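PDB 2JD4: laminin subunit ALPHA-1, which contributes to the laminin-111 of basement membranes and, through its C-terminal LG4-5 domain pair, probably provides sites for attachment to the cell surface. Local coordinates for residues 361-364 with 365-368. The protein carries 4 engineered substitutions. Sequence-based numbering, arbitrary orientation.
Sequences SLDL and SRAF
An Asx turn laid over the start of a 3-10 turn joins Asp-363 to Ser-365 and Arg-366, a compact example of an acidic side chain pairing with the backbone just ahead of it. The carboxylate oxygen OD1 of Asp-363 takes the amide N of Ser-365 at 3.1 Å, and the hydroxyl OG of Ser-365 donates to the same OD1 at 2.7 Å. Both donors come from one face of the carboxylate, well above its plane. With CG anti to the backbone N (chi1 179°), the carboxylate of Asp-363 folds forward over the turn. In the backbone, Arg-366 N donates to Asp-363 O at 3.0 Å, and Ala-367 N continues the pattern to Leu-364 O at 3.2 Å. The Arg-366 side chain crosses that of Asp-363 at about a right angle, its CD lying 3.8 Å from Asp-363 CB, and a water accepts a hydrogen bond from Asp-363 N and a weak one from Arg-366 NH1. Asp-363 OD1 has a third hydrogen bond, to His-376 NE2, so an alanine here would probably leave this imidazole, the Ser-365 amide and the Ser-365 hydroxyl without their shared acceptor. Leading from strand 360-361 into strand 369-374, the turn packs Leu-364 against strands 201-204 and 207-212, while Asp-363, Ser-365 and Arg-366 touch Gln-28, in the loop between strands 22-23 and 31-35 of the other LG domain.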
ATOM      1  N   SER A 361     -10.542   4.789   2.832  1.00 41.55           N
ATOM      2  CA  SER A 361      -9.404   4.767   1.921  1.00 39.20           C
ATOM      3  C   SER A 361      -9.119   3.354   1.416  1.00 35.30           C
ATOM      4  O   SER A 361      -9.091   2.396   2.187  1.00 36.23           O
ATOM      5  CB  SER A 361      -8.166   5.361   2.605  1.00 42.40           C
ATOM      6  OG  SER A 361      -7.961   4.800   3.886  1.00 46.26           O
ATOM      7  N   LEU A 362      -8.915   3.240   0.109  1.00 29.66           N
ATOM      8  CA  LEU A 362      -8.660   1.961  -0.535  1.00 28.69           C
ATOM      9  C   LEU A 362      -7.188   1.575  -0.499  1.00 26.99           C
ATOM     10  O   LEU A 362      -6.328   2.329  -0.941  1.00 30.97           O
ATOM     11  CB  LEU A 362      -9.135   2.009  -1.989  1.00 27.55           C
ATOM     12  CG  LEU A 362     -10.548   2.549  -2.230  1.00 32.27           C
ATOM     13  CD1 LEU A 362     -10.847   2.496  -3.719  1.00 34.37           C
ATOM     14  CD2 LEU A 362     -11.572   1.736  -1.445  1.00 33.11           C
ATOM     15  N   ASP A 363      -6.914   0.386   0.019  1.00 23.31           N
ATOM     16  CA  ASP A 363      -5.556  -0.126   0.121  1.00 21.06           C
ATOM     17  C   ASP A 363      -5.324  -1.097  -1.028  1.00 18.59           C
ATOM     18  O   ASP A 363      -5.813  -2.220  -1.010  1.00 17.31           O
ATOM     19  CB  ASP A 363      -5.382  -0.838   1.467  1.00 26.43           C
ATOM     20  CG  ASP A 363      -3.992  -1.422   1.656  1.00 27.62           C
ATOM     21  OD1 ASP A 363      -3.112  -1.204   0.798  1.00 25.96           O
ATOM     22  OD2 ASP A 363      -3.787  -2.104   2.681  1.00 28.30           O
ATOM     23  N   LEU A 364      -4.571  -0.657  -2.027  1.00 19.54           N
ATOM     24  CA  LEU A 364      -4.298  -1.487  -3.199  1.00 19.61           C
ATOM     25  C   LEU A 364      -3.568  -2.802  -2.899  1.00 18.77           C
ATOM     26  O   LEU A 364      -3.561  -3.708  -3.731  1.00 19.44           O
ATOM     27  CB  LEU A 364      -3.520  -0.667  -4.232  1.00 18.22           C
ATOM     28  CG  LEU A 364      -4.276   0.554  -4.776  1.00 21.26           C
ATOM     29  CD1 LEU A 364      -3.357   1.399  -5.631  1.00 18.91           C
ATOM     30  CD2 LEU A 364      -5.477   0.099  -5.588  1.00 25.56           C
ATOM     31  N   SER A 365      -2.953  -2.923  -1.724  1.00 20.42           N
ATOM     32  CA  SER A 365      -2.264  -4.171  -1.399  1.00 19.12           C
ATOM     33  C   SER A 365      -3.275  -5.299  -1.155  1.00 20.72           C
ATOM     34  O   SER A 365      -2.906  -6.474  -1.089  1.00 17.83           O
ATOM     35  CB  SER A 365      -1.371  -3.996  -0.163  1.00 23.69           C
ATOM     36  OG  SER A 365      -2.139  -3.698   0.988  1.00 33.46           O
ATOM     37  N   ARG A 366      -4.552  -4.934  -1.046  1.00 20.92           N
ATOM     38  CA  ARG A 366      -5.623  -5.901  -0.794  1.00 24.67           C
ATOM     39  C   ARG A 366      -6.326  -6.369  -2.066  1.00 24.84           C
ATOM     40  O   ARG A 366      -7.312  -7.098  -1.994  1.00 26.27           O
ATOM     41  CB  ARG A 366      -6.676  -5.292   0.138  1.00 27.47           C
ATOM     42  CG  ARG A 366      -6.132  -4.751   1.447  1.00 35.26           C
ATOM     43  CD  ARG A 366      -7.237  -4.065   2.234  1.00 42.04           C
ATOM     44  NE  ARG A 366      -8.336  -4.978   2.526  1.00 50.80           N
ATOM     45  CZ  ARG A 366      -9.529  -4.599   2.975  1.00 55.28           C
ATOM     46  NH1 ARG A 366      -9.787  -3.314   3.183  1.00 56.56           N
ATOM     47  NH2 ARG A 366     -10.466  -5.506   3.215  1.00 58.60           N
ATOM     48  N   ALA A 367      -5.837  -5.937  -3.222  1.00 24.51           N
ATOM     49  CA  ALA A 367      -6.443  -6.325  -4.493  1.00 24.95           C
ATOM     50  C   ALA A 367      -6.525  -7.845  -4.617  1.00 25.14           C
ATOM     51  O   ALA A 367      -5.600  -8.549  -4.218  1.00 24.93           O
ATOM     52  CB  ALA A 367      -5.629  -5.749  -5.653  1.00 23.02           C
ATOM     53  N   PHE A 368      -7.628  -8.356  -5.161  1.00 25.78           N
ATOM     54  CA  PHE A 368      -7.777  -9.798  -5.327  1.00 24.11           C
ATOM     55  C   PHE A 368      -7.227 -10.254  -6.679  1.00 25.93           C
ATOM     56  O   PHE A 368      -6.990 -11.440  -6.899  1.00 25.73           O
ATOM     57  CB  PHE A 368      -9.252 -10.216  -5.150  1.00 27.98           C
ATOM     58  CG  PHE A 368     -10.203  -9.630  -6.172  1.00 25.88           C
ATOM     59  CD1 PHE A 368     -10.385 -10.245  -7.409  1.00 26.28           C
ATOM     60  CD2 PHE A 368     -10.950  -8.489  -5.876  1.00 21.09           C
ATOM     61  CE1 PHE A 368     -11.300  -9.735  -8.338  1.00 25.76           C
ATOM     62  CE2 PHE A 368     -11.864  -7.974  -6.793  1.00 24.66           C
ATOM     63  CZ  PHE A 368     -12.041  -8.600  -8.028  1.00 26.34           C
TER
HETATM   64  O   HOH W   1      -9.199  -1.428   1.201  1.00 31.73           O